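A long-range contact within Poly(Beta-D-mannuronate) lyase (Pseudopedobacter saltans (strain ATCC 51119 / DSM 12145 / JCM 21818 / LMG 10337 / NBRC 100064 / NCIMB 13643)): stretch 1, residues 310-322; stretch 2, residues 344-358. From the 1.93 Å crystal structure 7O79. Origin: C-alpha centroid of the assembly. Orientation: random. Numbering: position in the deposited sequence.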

# COMPACT_ATOMS: atom_id res chain seq x y z
N PRO A 310 6.77 18.63 -8.69
CA PRO A 310 5.48 18.53 -9.38
C PRO A 310 4.43 17.96 -8.45
O PRO A 310 4.73 17.18 -7.54
N ARG A 311 3.18 18.37 -8.70
CA ARG A 311 2.04 17.75 -8.03
C ARG A 311 1.96 16.26 -8.35
O ARG A 311 1.65 15.45 -7.48
N TYR A 312 2.23 15.89 -9.61
CA TYR A 312 2.29 14.49 -10.06
C TYR A 312 3.52 14.31 -10.95
O TYR A 312 3.78 15.13 -11.82
N GLY A 313 4.27 13.23 -10.72
CA GLY A 313 5.41 12.94 -11.59
C GLY A 313 4.99 12.48 -12.98
O GLY A 313 4.07 11.68 -13.15
N HIS A 314 5.70 12.99 -13.99
CA HIS A 314 5.51 12.57 -15.37
C HIS A 314 5.67 11.05 -15.47
O HIS A 314 6.62 10.48 -14.93
N VAL A 315 4.72 10.38 -16.13
CA VAL A 315 4.79 8.92 -16.29
C VAL A 315 5.60 8.63 -17.55
O VAL A 315 5.11 8.75 -18.69
N LYS A 316 6.85 8.23 -17.37
CA LYS A 316 7.68 7.89 -18.50
C LYS A 316 8.53 6.67 -18.19
O LYS A 316 8.72 6.29 -17.03
N ASP A 317 8.99 6.02 -19.26
CA ASP A 317 10.06 5.04 -19.18
C ASP A 317 9.61 3.79 -18.43
O ASP A 317 10.44 3.05 -17.90
N GLY A 318 8.29 3.56 -18.32
CA GLY A 318 7.78 2.45 -17.54
C GLY A 318 7.49 1.22 -18.39
O GLY A 318 7.44 1.28 -19.62
N LEU A 319 7.30 0.08 -17.70
CA LEU A 319 6.96 -1.18 -18.34
C LEU A 319 5.57 -1.59 -17.88
O LEU A 319 5.36 -1.88 -16.70
N TYR A 320 4.61 -1.62 -18.81
CA TYR A 320 3.21 -1.93 -18.51
C TYR A 320 2.78 -3.09 -19.41
O TYR A 320 2.11 -2.85 -20.41
N VAL A 321 3.17 -4.32 -19.04
CA VAL A 321 3.17 -5.46 -19.97
C VAL A 321 2.50 -6.67 -19.34
O VAL A 321 2.55 -6.86 -18.12
N ASN A 322 1.87 -7.49 -20.19
CA ASN A 322 1.35 -8.80 -19.77
C ASN A 322 0.39 -8.70 -18.60
O ASN A 322 0.43 -9.51 -17.67
N GLY A 344 -3.05 26.66 -15.21
CA GLY A 344 -3.30 27.80 -14.35
C GLY A 344 -2.54 27.59 -13.06
O GLY A 344 -1.30 27.55 -13.07
N ALA A 345 -3.28 27.44 -11.95
CA ALA A 345 -2.65 27.12 -10.68
C ALA A 345 -1.81 25.84 -10.78
O ALA A 345 -0.72 25.76 -10.20
N ASP A 346 -2.30 24.83 -11.50
CA ASP A 346 -1.48 23.65 -11.75
C ASP A 346 -1.15 23.59 -13.24
O ASP A 346 -1.83 24.19 -14.08
N GLN A 347 -0.12 22.83 -13.55
CA GLN A 347 0.33 22.64 -14.92
C GLN A 347 0.34 21.14 -15.24
O GLN A 347 1.26 20.63 -15.87
N ARG A 348 -0.70 20.43 -14.77
CA ARG A 348 -0.85 18.98 -14.95
C ARG A 348 -1.24 18.60 -16.38
O ARG A 348 -2.36 18.14 -16.67
N MET A 349 -0.27 18.75 -17.25
CA MET A 349 -0.36 18.59 -18.69
C MET A 349 0.72 17.74 -19.35
O MET A 349 0.78 17.69 -20.58
N LEU A 350 1.51 16.99 -18.59
CA LEU A 350 2.54 16.13 -19.16
C LEU A 350 1.91 14.77 -19.48
O LEU A 350 1.64 13.98 -18.57
N LEU A 351 1.70 14.50 -20.76
CA LEU A 351 1.17 13.22 -21.18
C LEU A 351 2.22 12.13 -20.99
O LEU A 351 3.42 12.37 -21.19
N PRO A 352 1.81 10.90 -20.65
CA PRO A 352 2.79 9.82 -20.50
C PRO A 352 3.56 9.63 -21.80
O PRO A 352 3.03 9.82 -22.89
N GLU A 353 4.86 9.31 -21.67
CA GLU A 353 5.74 9.24 -22.83
C GLU A 353 6.78 8.16 -22.61
O GLU A 353 7.17 7.87 -21.48
N ASN A 354 7.22 7.55 -23.71
CA ASN A 354 8.28 6.54 -23.69
C ASN A 354 7.98 5.38 -22.75
O ASN A 354 8.89 4.82 -22.14
N ASN A 355 6.71 5.00 -22.60
CA ASN A 355 6.35 3.80 -21.85
C ASN A 355 6.06 2.64 -22.80
O ASN A 355 5.52 2.83 -23.89
N THR A 356 6.36 1.44 -22.35
CA THR A 356 6.03 0.22 -23.08
C THR A 356 4.72 -0.36 -22.55
O THR A 356 4.66 -0.84 -21.41
N ILE A 357 3.67 -0.28 -23.37
CA ILE A 357 2.31 -0.69 -23.02
C ILE A 357 1.89 -1.76 -24.02
O ILE A 357 1.24 -1.44 -25.02
N THR A 358 2.29 -3.01 -23.78
CA THR A 358 2.12 -4.08 -24.77
C THR A 358 1.68 -5.38 -24.10
O THR A 358 1.83 -5.56 -22.90

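Side-chain packing between residues 344-358 and 310-322, which run side by side and together bury 983 Å². The Ala 345 carbonyl lies near the Arg 311 guanidinium. Asp 346 (chi1 p) points its CB toward stretch 1, where it meets the extended Arg 311 (m, t, t), Asp 346 CB to Arg 311 CD 3.7 Å; its OD1 turns back to accept a hydrogen bond from Arg 348 N, 3.0 Å. Arg 348 (m, t, p) points toward stretch 1 and lays one face of its guanidinium against Tyr 312 (chi1 m), Arg 348 CZ to Tyr 312 CE1 3.3 Å. Leu 350 (m, t) places CB over the face of the His 314 ring, 3.7 Å from its centroid, a CH-pi contact. A water accepts from Val 315 N (2.7 Å) and donates to Leu 350 O (3.0 Å). Leu 351 points away, yet its O receives a short hydrogen bond from His 314 NE2, 2.6 Å; the t rotamer of His 314 carries the ring to it. Pro 352 packs against Val 315 (t), CB to CB 4.1 Å. Glu 353 (p, t) brings OE2 to 3.3 Å from His 314 CE1, while its N donates to Val 315 O, 3.0 Å. Asn 354 (t) points toward stretch 1; its ND2 donates to Asp 317 OD1, 2.7 Å. Asn 355 (m) uses both ends of its amide: ND2 donates to Val 315 O (3.0 Å) and OD1 accepts from Gly 318 N (2.8 Å), pinning the loop before the short parallel strands. Thr 356 (m) shares a sheet face with Leu 319 (t, p), Thr 356 CB to Leu 319 CD1 4.0 Å. On the other face, Ile 357 (m, t) meets Tyr 320 (m), Ile 357 CG1 to Tyr 320 CB 4.3 Å. Thr 358 (p) sets OG1 3.7 Å from Val 321 CG2.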

# COMPACT_ATOMS: atom_id res chain seq x y z
CB PRO A 310 5.75 17.59 -10.57
CG PRO A 310 7.09 17.04 -10.38
CD PRO A 310 7.74 17.63 -9.19
CB ARG A 311 0.74 18.46 -8.45
CG ARG A 311 0.48 19.79 -7.71
CD ARG A 311 -0.54 20.63 -8.46
NE ARG A 311 -0.93 21.79 -7.65
CZ ARG A 311 -0.32 22.96 -7.69
NH1 ARG A 311 0.70 23.16 -8.52
NH2 ARG A 311 -0.72 23.95 -6.90
CB TYR A 312 1.01 14.09 -10.84
CG TYR A 312 -0.22 14.00 -9.95
CD1 TYR A 312 -0.96 15.15 -9.66
CD2 TYR A 312 -0.62 12.79 -9.39
CE1 TYR A 312 -2.06 15.09 -8.82
CE2 TYR A 312 -1.74 12.72 -8.57
CZ TYR A 312 -2.45 13.89 -8.29
OH TYR A 312 -3.57 13.86 -7.48
CB HIS A 314 6.56 13.28 -16.23
CG HIS A 314 6.29 13.26 -17.70
ND1 HIS A 314 7.15 13.83 -18.62
CD2 HIS A 314 5.25 12.76 -18.42
CE1 HIS A 314 6.65 13.68 -19.83
NE2 HIS A 314 5.51 13.03 -19.74
CB VAL A 315 3.41 8.26 -16.35
CG1 VAL A 315 3.56 6.74 -16.49
CG2 VAL A 315 2.60 8.56 -15.09
CB LYS A 316 8.57 9.07 -18.92
CG LYS A 316 9.49 9.55 -17.82
CD LYS A 316 10.07 10.92 -18.18
CE LYS A 316 11.32 11.21 -17.38
NZ LYS A 316 11.96 12.50 -17.76
CB ASP A 317 11.28 5.62 -18.46
CG ASP A 317 11.88 6.80 -19.20
OD1 ASP A 317 11.74 6.92 -20.43
OD2 ASP A 317 12.59 7.59 -18.53
CB LEU A 319 7.98 -2.26 -17.99
CG LEU A 319 7.97 -3.53 -18.84
CD1 LEU A 319 8.55 -3.28 -20.24
CD2 LEU A 319 8.73 -4.65 -18.13
CB TYR A 320 2.33 -0.66 -18.71
CG TYR A 320 2.76 0.48 -17.81
CD1 TYR A 320 2.35 0.54 -16.49
CD2 TYR A 320 3.62 1.47 -18.28
CE1 TYR A 320 2.76 1.59 -15.65
CE2 TYR A 320 4.05 2.52 -17.44
CZ TYR A 320 3.62 2.56 -16.13
OH TYR A 320 4.02 3.59 -15.30
CB VAL A 321 4.62 -5.81 -20.42
CG1 VAL A 321 4.63 -6.95 -21.42
CG2 VAL A 321 5.26 -4.63 -21.09
CB ASN A 322 2.48 -9.76 -19.42
CG ASN A 322 3.25 -10.18 -20.64
OD1 ASN A 322 4.44 -9.91 -20.75
ND2 ASN A 322 2.57 -10.86 -21.56
CB ALA A 345 -3.72 27.00 -9.59
CB ASP A 346 -2.16 22.34 -11.33
CG ASP A 346 -3.36 21.99 -12.20
OD1 ASP A 346 -3.13 21.56 -13.36
OD2 ASP A 346 -4.50 22.03 -11.71
CB GLN A 347 1.70 23.31 -15.12
CG GLN A 347 1.65 24.80 -14.69
CD GLN A 347 2.89 25.63 -15.03
OE1 GLN A 347 2.76 26.82 -15.30
NE2 GLN A 347 4.07 25.03 -15.00
CB ARG A 348 -1.86 18.42 -13.95
CG ARG A 348 -1.43 18.56 -12.50
CD ARG A 348 -2.64 18.39 -11.65
NE ARG A 348 -3.15 17.03 -11.77
CZ ARG A 348 -4.06 16.53 -10.95
NH1 ARG A 348 -4.56 17.30 -9.98
NH2 ARG A 348 -4.49 15.28 -11.12
CB MET A 349 -0.47 19.99 -19.30
CG MET A 349 0.73 20.87 -18.86
SD MET A 349 2.34 20.72 -19.44
CE MET A 349 2.23 21.25 -21.14
CB LEU A 350 3.73 16.01 -18.21
CG LEU A 350 4.48 17.33 -17.98
CD1 LEU A 350 5.59 17.15 -16.96
CD2 LEU A 350 5.05 17.93 -19.29
CB LEU A 351 0.75 13.30 -22.64
CG LEU A 351 -0.39 14.28 -22.90
CD1 LEU A 351 -0.70 14.34 -24.38
CD2 LEU A 351 -1.63 13.83 -22.11
CB PRO A 352 1.92 8.60 -20.16
CG PRO A 352 0.64 9.21 -19.57
CD PRO A 352 0.43 10.43 -20.42
CB GLU A 353 6.44 10.58 -23.11
CG GLU A 353 7.45 10.96 -22.03
CD GLU A 353 8.29 12.20 -22.33
OE1 GLU A 353 8.05 12.89 -23.34
OE2 GLU A 353 9.19 12.49 -21.51
CB ASN A 354 9.63 7.16 -23.33
CG ASN A 354 10.80 6.30 -23.81
OD1 ASN A 354 10.74 5.76 -24.90
ND2 ASN A 354 11.83 6.18 -23.00
CB ASN A 355 5.12 4.03 -20.98
CG ASN A 355 5.30 5.21 -20.02
OD1 ASN A 355 6.06 5.13 -19.04
ND2 ASN A 355 4.64 6.31 -20.33
CB THR A 356 7.19 -0.76 -22.97
OG1 THR A 356 8.35 -0.17 -23.58
CG2 THR A 356 6.86 -2.09 -23.68
CB ILE A 357 1.35 0.51 -23.05
CG1 ILE A 357 1.99 1.72 -22.33
CG2 ILE A 357 -0.04 0.12 -22.47
CD1 ILE A 357 1.26 3.05 -22.55
CB THR A 358 3.40 -4.39 -25.55
OG1 THR A 358 4.39 -4.88 -24.63
CG2 THR A 358 3.94 -3.16 -26.25
O HOH W 1 2.49 11.34 -17.31